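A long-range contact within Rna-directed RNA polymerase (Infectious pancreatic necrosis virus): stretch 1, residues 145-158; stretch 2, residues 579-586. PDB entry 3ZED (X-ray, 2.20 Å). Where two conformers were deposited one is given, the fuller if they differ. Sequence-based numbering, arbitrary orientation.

Stretch 1 145-158: ETLRQVREAIATLQ
Stretch 2 (579-586) ENERLIAS

How do the two backbones meet? Stretch 1 is helical from Glu-145 to Thr-156, with phi/psi near -64/-43 for most of its length, and turns into a strand at Leu-157 (-104/168). Stretch 2 is a helix from Asn-580 onward, with Glu-579 at its N-cap position. The axes come within 9.1 Å; their N-to-C directions make an angle of 63°, with a signed crossing angle of -63°. Val-150 CA lies 5.7 Å from Ile-584 CA, and Ala-153 CA lies 6.0 Å from Ala-585 CA. The contact is compact, burying 293 Å² in all.

What lies at the start of stretch 1? Thr-146, chi1 m, sets its CB sideways, and its CG2 reaches 4.4 Å from Ile-584 CD1. One turn on, Gln-149 points toward stretch 2 with chi1 m, chi2 t and chi3 -9°, an extended chain that carries its amide to Asn-580 (chi1 t, chi2 58°). Asn-580 ND2 donates a weak hydrogen bond to Gln-149 OE1 at 3.3 Å, nearly straight at 166°. Water 1 reinforces the link by donating both to Gln-149 OE1 at 2.8 Å and to Asn-580 OD1 at 2.9 Å. Two amides suit this partly exposed site, where they can bond to each other and to water.

Which side chain fills the middle? Ile-584, with chi1 and chi2 both m, is the knob, seated among Thr-146, Gln-149, Val-150 and Ala-153; it has 104 Å² covered, more than any other residue here. Its CG2 lies 3.5 Å from Gln-149 O, a backbone oxygen already accepting the helical hydrogen bond from Ala-153 N at 2.9 Å. Val-150, chi1 t, points sideways and brings its CG2 to 3.9 Å from Ile-584 CD1, so two branched apolar side chains pack in a buried setting. Ala-153 points toward stretch 2, its CB 4.0 Å from Ile-584 CG2; its single methyl contributes an apolar contact while occupying little space between the helices.

How does the contact close at the end of stretch 1? Thr-156, chi1 p, donates from OG1 to Glu-152 O at 2.7 Å. Leu-157 N still donates to Ala-153 O at 2.8 Å, although its own phi/psi has left the helical range. Leu-157 points toward stretch 2 with chi1 m and chi2 t, placing CD1 3.9 Å from Ala-585 CB. The long leucine spans the gap to a short alanine whose CB points sideways, adding an apolar contact separate from the Ile-584 pocket.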

# COMPACT_ATOMS: atom_id res chain seq x y z
N GLU B 145 12.02 28.22 -17.07
CA GLU B 145 10.86 27.52 -16.53
C GLU B 145 11.27 26.58 -15.39
O GLU B 145 10.52 26.46 -14.44
CB GLU B 145 10.12 26.76 -17.62
CG GLU B 145 8.70 26.32 -17.25
CD GLU B 145 7.72 27.38 -16.77
OE1 GLU B 145 7.79 28.55 -17.22
OE2 GLU B 145 6.84 27.02 -15.94
N THR B 146 12.47 25.96 -15.46
CA THR B 146 12.94 25.07 -14.40
C THR B 146 13.23 25.88 -13.14
O THR B 146 12.81 25.49 -12.05
CB THR B 146 14.17 24.26 -14.86
OG1 THR B 146 13.82 23.48 -16.00
CG2 THR B 146 14.73 23.37 -13.77
N LEU B 147 13.96 27.01 -13.28
CA LEU B 147 14.26 27.88 -12.14
C LEU B 147 12.97 28.38 -11.47
O LEU B 147 12.84 28.28 -10.25
CB LEU B 147 15.15 29.08 -12.57
CG LEU B 147 15.53 30.07 -11.44
CD1 LEU B 147 16.28 29.37 -10.31
CD2 LEU B 147 16.36 31.28 -11.98
N ARG B 148 12.03 28.92 -12.27
CA ARG B 148 10.77 29.45 -11.73
C ARG B 148 9.99 28.37 -10.97
O ARG B 148 9.51 28.62 -9.86
CB ARG B 148 9.91 30.03 -12.86
CG ARG B 148 10.39 31.40 -13.28
CD ARG B 148 9.48 32.03 -14.31
NE ARG B 148 10.24 32.86 -15.24
CZ ARG B 148 10.47 32.55 -16.51
NH1 ARG B 148 9.96 31.43 -17.03
NH2 ARG B 148 11.18 33.35 -17.29
N GLN B 149 9.94 27.14 -11.54
CA GLN B 149 9.22 26.02 -10.93
C GLN B 149 9.82 25.62 -9.58
O GLN B 149 9.06 25.45 -8.62
CB GLN B 149 9.15 24.84 -11.88
CG GLN B 149 8.10 25.08 -12.97
CD GLN B 149 8.14 24.04 -14.06
OE1 GLN B 149 9.05 23.20 -14.15
NE2 GLN B 149 7.17 24.13 -14.96
N VAL B 150 11.16 25.51 -9.51
CA VAL B 150 11.85 25.16 -8.27
C VAL B 150 11.62 26.28 -7.21
O VAL B 150 11.27 25.96 -6.06
CB VAL B 150 13.35 24.88 -8.47
CG1 VAL B 150 14.06 24.68 -7.13
CG2 VAL B 150 13.55 23.65 -9.35
N ARG B 151 11.75 27.56 -7.60
CA ARG B 151 11.54 28.68 -6.69
C ARG B 151 10.10 28.73 -6.18
O ARG B 151 9.90 28.98 -5.00
CB ARG B 151 11.92 30.02 -7.33
CG ARG B 151 12.28 31.06 -6.28
CD ARG B 151 12.80 32.34 -6.87
NE ARG B 151 11.68 33.21 -7.23
CZ ARG B 151 11.30 34.27 -6.52
NH1 ARG B 151 11.96 34.63 -5.43
NH2 ARG B 151 10.26 34.98 -6.92
N GLU B 152 9.10 28.54 -7.09
CA GLU B 152 7.68 28.51 -6.75
C GLU B 152 7.37 27.33 -5.80
O GLU B 152 6.63 27.51 -4.84
CB GLU B 152 6.80 28.45 -8.02
CG GLU B 152 5.30 28.29 -7.77
CD GLU B 152 4.44 29.46 -7.32
OE1 GLU B 152 4.99 30.48 -6.83
OE2 GLU B 152 3.19 29.33 -7.39
N ALA B 153 8.00 26.14 -6.02
CA ALA B 153 7.81 24.98 -5.13
C ALA B 153 8.36 25.29 -3.71
O ALA B 153 7.69 25.01 -2.73
CB ALA B 153 8.48 23.74 -5.70
N ILE B 154 9.54 25.95 -3.62
CA ILE B 154 10.14 26.34 -2.34
C ILE B 154 9.23 27.36 -1.64
O ILE B 154 9.02 27.27 -0.42
CB ILE B 154 11.59 26.88 -2.55
CG1 ILE B 154 12.57 25.73 -2.93
CG2 ILE B 154 12.09 27.65 -1.31
CD1 ILE B 154 13.93 26.15 -3.45
N ALA B 155 8.65 28.31 -2.41
CA ALA B 155 7.78 29.36 -1.89
C ALA B 155 6.36 28.89 -1.50
O ALA B 155 5.78 29.50 -0.62
CB ALA B 155 7.66 30.49 -2.90
N THR B 156 5.82 27.82 -2.13
CA THR B 156 4.43 27.41 -1.88
C THR B 156 4.26 26.04 -1.22
O THR B 156 3.18 25.77 -0.70
CB THR B 156 3.63 27.45 -3.18
OG1 THR B 156 4.20 26.51 -4.09
CG2 THR B 156 3.58 28.85 -3.79
N LEU B 157 5.30 25.19 -1.25
CA LEU B 157 5.25 23.87 -0.64
C LEU B 157 6.01 23.84 0.69
O LEU B 157 6.75 24.75 1.02
CB LEU B 157 5.79 22.76 -1.59
CG LEU B 157 5.18 22.63 -3.00
CD1 LEU B 157 5.84 21.51 -3.76
CD2 LEU B 157 3.66 22.42 -2.96
N GLN B 158 5.82 22.76 1.44
CA GLN B 158 6.52 22.50 2.67
C GLN B 158 6.56 21.00 2.92
O GLN B 158 5.51 20.36 3.02
CB GLN B 158 5.87 23.23 3.87
CG GLN B 158 6.59 22.99 5.21
CD GLN B 158 8.02 23.46 5.17
OE1 GLN B 158 8.28 24.66 5.03
NE2 GLN B 158 8.97 22.54 5.25
N GLU B 579 7.77 12.11 -13.39
CA GLU B 579 6.83 13.18 -13.76
C GLU B 579 7.37 14.51 -13.25
O GLU B 579 7.81 14.58 -12.10
CB GLU B 579 5.43 12.89 -13.18
CG GLU B 579 4.30 13.38 -14.08
CD GLU B 579 4.11 12.64 -15.39
OE1 GLU B 579 4.60 11.50 -15.50
OE2 GLU B 579 3.51 13.22 -16.31
N ASN B 580 7.41 15.54 -14.11
CA ASN B 580 7.99 16.86 -13.83
C ASN B 580 7.61 17.47 -12.45
O ASN B 580 8.52 17.88 -11.72
CB ASN B 580 7.67 17.87 -14.93
CG ASN B 580 8.35 19.22 -14.70
OD1 ASN B 580 9.57 19.32 -14.59
ND2 ASN B 580 7.57 20.25 -14.47
N GLU B 581 6.32 17.51 -12.10
CA GLU B 581 5.85 18.09 -10.83
C GLU B 581 6.46 17.38 -9.61
O GLU B 581 6.86 18.04 -8.66
CB GLU B 581 4.32 18.05 -10.76
CG GLU B 581 3.70 19.10 -9.86
CD GLU B 581 2.18 19.13 -9.91
OE1 GLU B 581 1.54 18.23 -9.32
OE2 GLU B 581 1.62 20.04 -10.57
N ARG B 582 6.56 16.06 -9.66
CA ARG B 582 7.18 15.24 -8.60
C ARG B 582 8.70 15.51 -8.53
O ARG B 582 9.24 15.63 -7.44
CB ARG B 582 6.95 13.75 -8.87
CG ARG B 582 5.50 13.35 -8.77
CD ARG B 582 5.40 11.84 -8.85
NE ARG B 582 4.00 11.45 -8.99
CZ ARG B 582 3.43 10.44 -8.35
NH1 ARG B 582 4.14 9.69 -7.51
NH2 ARG B 582 2.15 10.16 -8.55
N LEU B 583 9.36 15.61 -9.70
CA LEU B 583 10.79 15.89 -9.79
C LEU B 583 11.11 17.24 -9.15
O LEU B 583 12.00 17.31 -8.30
CB LEU B 583 11.23 15.88 -11.28
CG LEU B 583 12.73 16.02 -11.58
CD1 LEU B 583 13.51 14.75 -11.18
CD2 LEU B 583 12.94 16.29 -13.07
N ILE B 584 10.37 18.29 -9.51
CA ILE B 584 10.54 19.65 -8.98
C ILE B 584 10.27 19.69 -7.46
O ILE B 584 11.09 20.23 -6.73
CB ILE B 584 9.67 20.66 -9.77
CG1 ILE B 584 10.08 20.73 -11.26
CG2 ILE B 584 9.61 22.06 -9.13
CD1 ILE B 584 11.50 21.33 -11.64
N ALA B 585 9.17 19.08 -6.99
CA ALA B 585 8.84 19.07 -5.56
C ALA B 585 9.96 18.42 -4.74
O ALA B 585 10.35 18.95 -3.70
CB ALA B 585 7.51 18.34 -5.32
N SER B 586 10.49 17.31 -5.24
CA SER B 586 11.58 16.55 -4.60
C SER B 586 12.92 17.34 -4.62
O SER B 586 13.65 17.32 -3.62
CB SER B 586 11.73 15.19 -5.26
OG SER B 586 12.62 14.39 -4.51
O HOH W 1 10.97 21.66 -15.46